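Local coordinates for aminopeptidase N family protein (Idiomarina loihiensis L2TR, PDB 4FGM), which probably acts as a zinc-dependent aminopeptidase of the M61 family, removing residues from the N-terminal ends of peptides, at residues S278-I281 / K282-P286; D422-I425 / N426-Q430. All coordinates share one frame; numbering follows the deposited sequence.

Interaction 1: S278-I281 / K282-P286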
loop_
_atom_site.group_PDB
_atom_site.type_symbol
_atom_site.label_atom_id
_atom_site.label_comp_id
_atom_site.label_asym_id
_atom_site.label_seq_id
_atom_site.Cartn_x
_atom_site.Cartn_y
_atom_site.Cartn_z
ATOM N N SER A 278 -1.032 6.967 9.888
ATOM C CA SER A 278 -1.891 7.306 11.029
ATOM C C SER A 278 -2.090 8.817 11.051
ATOM O O SER A 278 -3.174 9.324 11.405
ATOM C CB SER A 278 -1.240 6.884 12.341
ATOM O OG SER A 278 -1.366 5.487 12.511
ATOM N N TRP A 279 -1.026 9.541 10.719
ATOM C CA TRP A 279 -1.112 10.992 10.702
ATOM C C TRP A 279 -1.480 11.409 9.289
ATOM O O TRP A 279 -2.414 12.195 9.067
ATOM C CB TRP A 279 0.234 11.611 11.049
ATOM C CG TRP A 279 0.610 11.479 12.474
ATOM C CD1 TRP A 279 0.377 12.386 13.478
ATOM C CD2 TRP A 279 1.316 10.390 13.068
ATOM N NE1 TRP A 279 0.910 11.925 14.668
ATOM C CE2 TRP A 279 1.494 10.706 14.443
ATOM C CE3 TRP A 279 1.825 9.179 12.573
ATOM C CZ2 TRP A 279 2.154 9.857 15.323
ATOM C CZ3 TRP A 279 2.486 8.329 13.445
ATOM C CH2 TRP A 279 2.650 8.673 14.811
ATOM N N ASN A 280 -0.749 10.864 8.331
ATOM C CA ASN A 280 -0.975 11.209 6.941
ATOM C C ASN A 280 -1.976 10.297 6.252
ATOM O O ASN A 280 -1.644 9.136 5.952
ATOM C CB ASN A 280 0.383 11.164 6.246
ATOM C CG ASN A 280 0.454 12.002 4.980
ATOM O OD1 ASN A 280 -0.401 12.846 4.727
ATOM N ND2 ASN A 280 1.516 11.783 4.184
ATOM N N ILE A 281 -3.208 10.799 6.120
ATOM C CA ILE A 281 -4.365 10.123 5.530
ATOM C C ILE A 281 -5.457 9.653 6.456
ATOM O O ILE A 281 -6.608 9.506 6.015
ATOM C CB ILE A 281 -3.979 8.938 4.601
ATOM C CG1 ILE A 281 -5.082 8.742 3.550
ATOM C CG2 ILE A 281 -3.980 7.639 5.384
ATOM C CD1 ILE A 281 -5.379 9.988 2.761
ATOM N N LYS A 282 -5.101 9.366 7.700
ATOM C CA LYS A 282 -6.120 8.916 8.627
ATOM C C LYS A 282 -6.681 10.121 9.369
ATOM O O LYS A 282 -7.889 10.162 9.641
ATOM C CB LYS A 282 -5.573 7.906 9.637
ATOM C CG LYS A 282 -5.476 6.483 9.077
ATOM C CD LYS A 282 -6.452 6.273 7.920
ATOM C CE LYS A 282 -7.774 5.790 8.434
ATOM N NZ LYS A 282 -8.825 6.134 7.451
ATOM N N THR A 283 -5.823 11.090 9.714
ATOM C CA THR A 283 -6.286 12.287 10.416
ATOM C C THR A 283 -6.122 13.490 9.495
ATOM O O THR A 283 -7.069 14.249 9.285
ATOM C CB THR A 283 -5.535 12.500 11.741
ATOM O OG1 THR A 283 -4.140 12.216 11.564
ATOM C CG2 THR A 283 -6.115 11.590 12.816
ATOM N N LEU A 284 -4.921 13.670 8.951
ATOM C CA LEU A 284 -4.670 14.746 7.995
ATOM C C LEU A 284 -5.125 14.073 6.698
ATOM O O LEU A 284 -4.616 13.011 6.350
ATOM C CB LEU A 284 -3.169 15.064 7.915
ATOM C CG LEU A 284 -2.663 16.400 7.342
ATOM C CD1 LEU A 284 -1.542 16.115 6.363
ATOM C CD2 LEU A 284 -3.779 17.178 6.662
ATOM N N LYS A 285 -6.088 14.659 5.996
ATOM C CA LYS A 285 -6.580 14.051 4.765
ATOM C C LYS A 285 -7.278 15.079 3.886
ATOM O O LYS A 285 -7.568 16.183 4.340
ATOM C CB LYS A 285 -7.557 12.917 5.102
ATOM C CG LYS A 285 -8.933 13.390 5.556
ATOM C CD LYS A 285 -9.815 12.229 6.024
ATOM C CE LYS A 285 -9.380 11.731 7.400
ATOM N NZ LYS A 285 -10.279 10.663 7.948
ATOM N N PRO A 286 -7.541 14.739 2.606
ATOM C CA PRO A 286 -8.217 15.704 1.731
ATOM C C PRO A 286 -9.687 15.868 2.126
ATOM O O PRO A 286 -10.302 14.946 2.669
ATOM C CB PRO A 286 -8.043 15.098 0.339
ATOM C CG PRO A 286 -7.997 13.630 0.608
ATOM C CD PRO A 286 -7.149 13.527 1.859
HETATM O O HOH W 1 -8.951 8.485 6.819
#

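Interaction 2: D422-I425 / N426-Q430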
loop_
_atom_site.group_PDB
_atom_site.type_symbol
_atom_site.label_atom_id
_atom_site.label_comp_id
_atom_site.label_asym_id
_atom_site.label_seq_id
_atom_site.Cartn_x
_atom_site.Cartn_y
_atom_site.Cartn_z
ATOM N N ASP A 422 -4.897 22.620 -3.566
ATOM C CA ASP A 422 -3.803 23.592 -3.565
ATOM C C ASP A 422 -3.297 24.016 -2.187
ATOM O O ASP A 422 -2.389 24.839 -2.082
ATOM C CB ASP A 422 -4.221 24.832 -4.365
ATOM C CG ASP A 422 -5.314 25.632 -3.678
ATOM O OD1 ASP A 422 -6.229 25.018 -3.085
ATOM O OD2 ASP A 422 -5.265 26.879 -3.743
ATOM N N THR A 423 -3.868 23.441 -1.135
ATOM C CA THR A 423 -3.468 23.778 0.229
ATOM C C THR A 423 -1.971 23.700 0.506
ATOM O O THR A 423 -1.377 24.663 0.992
ATOM C CB THR A 423 -4.187 22.880 1.262
ATOM O OG1 THR A 423 -5.602 23.106 1.194
ATOM C CG2 THR A 423 -3.687 23.182 2.678
ATOM N N VAL A 424 -1.360 22.558 0.210
ATOM C CA VAL A 424 0.064 22.378 0.470
ATOM C C VAL A 424 0.980 23.346 -0.286
ATOM O O VAL A 424 1.899 23.915 0.304
ATOM C CB VAL A 424 0.503 20.916 0.183
ATOM C CG1 VAL A 424 2.014 20.769 0.355
ATOM C CG2 VAL A 424 -0.209 19.974 1.141
ATOM N N ILE A 425 0.746 23.547 -1.580
ATOM C CA ILE A 425 1.607 24.464 -2.325
ATOM C C ILE A 425 1.436 25.903 -1.820
ATOM O O ILE A 425 2.424 26.618 -1.626
ATOM C CB ILE A 425 1.345 24.401 -3.856
ATOM C CG1 ILE A 425 2.473 25.127 -4.595
ATOM C CG2 ILE A 425 -0.002 25.023 -4.201
ATOM C CD1 ILE A 425 2.360 25.077 -6.109
ATOM N N ASN A 426 0.191 26.322 -1.589
ATOM C CA ASN A 426 -0.064 27.665 -1.085
ATOM C C ASN A 426 0.545 27.828 0.302
ATOM O O ASN A 426 1.100 28.880 0.625
ATOM C CB ASN A 426 -1.563 27.937 -1.027
ATOM C CG ASN A 426 -2.180 28.087 -2.404
ATOM O OD1 ASN A 426 -3.391 28.214 -2.538
ATOM N ND2 ASN A 426 -1.344 28.077 -3.434
ATOM N N TRP A 427 0.449 26.779 1.114
ATOM C CA TRP A 427 0.999 26.803 2.467
ATOM C C TRP A 427 2.506 27.050 2.396
ATOM O O TRP A 427 3.076 27.737 3.241
ATOM C CB TRP A 427 0.730 25.474 3.176
ATOM C CG TRP A 427 1.066 25.486 4.632
ATOM C CD1 TRP A 427 0.255 25.877 5.657
ATOM C CD2 TRP A 427 2.314 25.111 5.228
ATOM N NE1 TRP A 427 0.920 25.767 6.858
ATOM C CE2 TRP A 427 2.183 25.299 6.623
ATOM C CE3 TRP A 427 3.528 24.632 4.721
ATOM C CZ2 TRP A 427 3.227 25.028 7.516
ATOM C CZ3 TRP A 427 4.568 24.362 5.614
ATOM C CH2 TRP A 427 4.406 24.558 6.993
ATOM N N LEU A 428 3.151 26.484 1.381
ATOM C CA LEU A 428 4.586 26.663 1.213
ATOM C C LEU A 428 4.896 28.015 0.567
ATOM O O LEU A 428 5.908 28.643 0.885
ATOM C CB LEU A 428 5.163 25.521 0.370
ATOM C CG LEU A 428 5.173 24.147 1.050
ATOM C CD1 LEU A 428 5.363 23.041 0.014
ATOM C CD2 LEU A 428 6.269 24.112 2.093
ATOM N N ASN A 429 4.023 28.470 -0.329
ATOM C CA ASN A 429 4.232 29.753 -0.997
ATOM C C ASN A 429 4.029 30.953 -0.070
ATOM O O ASN A 429 4.405 32.078 -0.409
ATOM C CB ASN A 429 3.320 29.884 -2.219
ATOM C CG ASN A 429 3.805 29.055 -3.398
ATOM O OD1 ASN A 429 4.963 28.633 -3.437
ATOM N ND2 ASN A 429 2.925 28.829 -4.372
ATOM N N GLN A 430 3.431 30.715 1.094
ATOM C CA GLN A 430 3.204 31.775 2.064
ATOM C C GLN A 430 4.054 31.513 3.305
ATOM O O GLN A 430 3.746 32.005 4.391
ATOM C CB GLN A 430 1.721 31.855 2.448
ATOM C CG GLN A 430 0.769 32.398 1.356
ATOM C CD GLN A 430 0.888 33.909 1.119
ATOM O OE1 GLN A 430 1.068 34.691 2.058
ATOM N NE2 GLN A 430 0.760 34.324 -0.141
#

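Interaction 1: S278-I281 / K282-P286
Trp279 meets Leu284 through its backbone carbonyl across a tight chain reversal, Leu284 N donating to Trp279 O (2.9 Å, N-H...O 157°). A second backbone bond runs the other way, Ile281 N to Leu284 O at 2.6 Å, and the two make a single bridge between Asn280 and Leu284. Thr283 OG1 tucks in beside it, 3.0 Å from Trp279 O and 3.1 Å from Ser278 O; its one proton could serve either carbonyl, while Trp409 NE1 donates to the same hydroxyl. With chi1 at 41°, OG1 sits between the backbone N and the carbonyl carbon, turned to these oxygens. The Asn280 amide and the Leu284 branch lie side by side, OD1 3.8 Å from Leu284 CD1; this buried oxygen has no polar partner in the model.

The reversal directly follows helix 262-277, which carries the HExxH zinc motif, and Asn280 O accepts a hydrogen bond from ND1 of the zinc ligand His277. Ile281 packs against that histidine and Glu238, its CD1 reaching Pro286 CD at 4.1 Å and its CG2 lying 3.8 Å from Lys282 CD. With an alanine here, the missing branches would probably open a gap between Pro286 and His277, leaving the imidazole less firmly packed. A water donates to Ile281 O (2.7 Å) and accepts from Lys285 NZ. Farther out, Trp279 stacks on Phe215, meets Tyr275 and Trp409 edge-to-face and donates through NE1 to Glu217 O.

Interaction 2: D422-I425 / N426-Q430
Trp427 meets Thr423 at the root of its indole, CB lying 3.1 Å from Thr423 O, an oxygen that stands oblique to the ring. Leu428 CD2 lies at the indole edge, in its plane. With CG anti to the backbone N (chi1 -171°), the indole swings out from the helix to Val404, Glu407 and Leu408 of helix 401-413, where NE1 bonds to Glu411 OE2; it also meets the ring of Tyr431 with the planes well inclined. Just ahead of the helix, the Asp422 carboxylate crosses the Asn426 amide, their planes 83° apart. The Asn429 amide crosses the Ile425 side chain, ND2 being 3.7 Å from Ile425 CG1.

Apart from Asp422, just ahead of it, the residues of the two segments described so far belong to one short alpha-helix, 423-429, whose i to i+4 bonds set the spacing of the side chains. Asn426 N gives a nearly straight bond to Asp422 O (3.0 Å, N-H...O 167°). One residue on, Trp427 N reaches Thr423 O at 2.8 Å. Asn429 N reaches Ile425 O, also at 2.8 Å. Leu428 N divides its hydrogen between Val424 O, at 3.1 Å, and a weak, bent bond to Ile425 O.

Val424 and Leu428 run side by side on the buried flank, CG1 of Val424 4.1 Å from CD1 of Leu428. Leu428 continues to Ile434 and Ile436, while Ile425 packs on Leu440 and Lys441 of helix 437-445. At the first residue of the helix, Thr423 OG1 is hydrogen-bonded to Ala420 N in the chain just before it. Gln430, where the chain leaves helical geometry, gives a weak bond from its N to Asn426 O.

Interactions 1 and 2 follow one another along the chain, with centres about 17 Å apart; their nearest atoms stay about 7 Å from each other, so they do not touch. Helix 401-413 lies against both. Its Met405 and Trp409 meet residues of 278-286, Val404 and Leu408 meet Trp427, and Phe412 touches Leu284 of the first contact as well as Thr423 of the second. A backbone bond between Lys285 and Thr419 ties the loop to the chain just ahead of helix 423-429. Interaction 1 borders the active site, the Ile281 side chain coming within about 7 Å of the zinc and of the bound maleic acid; interaction 2 lies away from it.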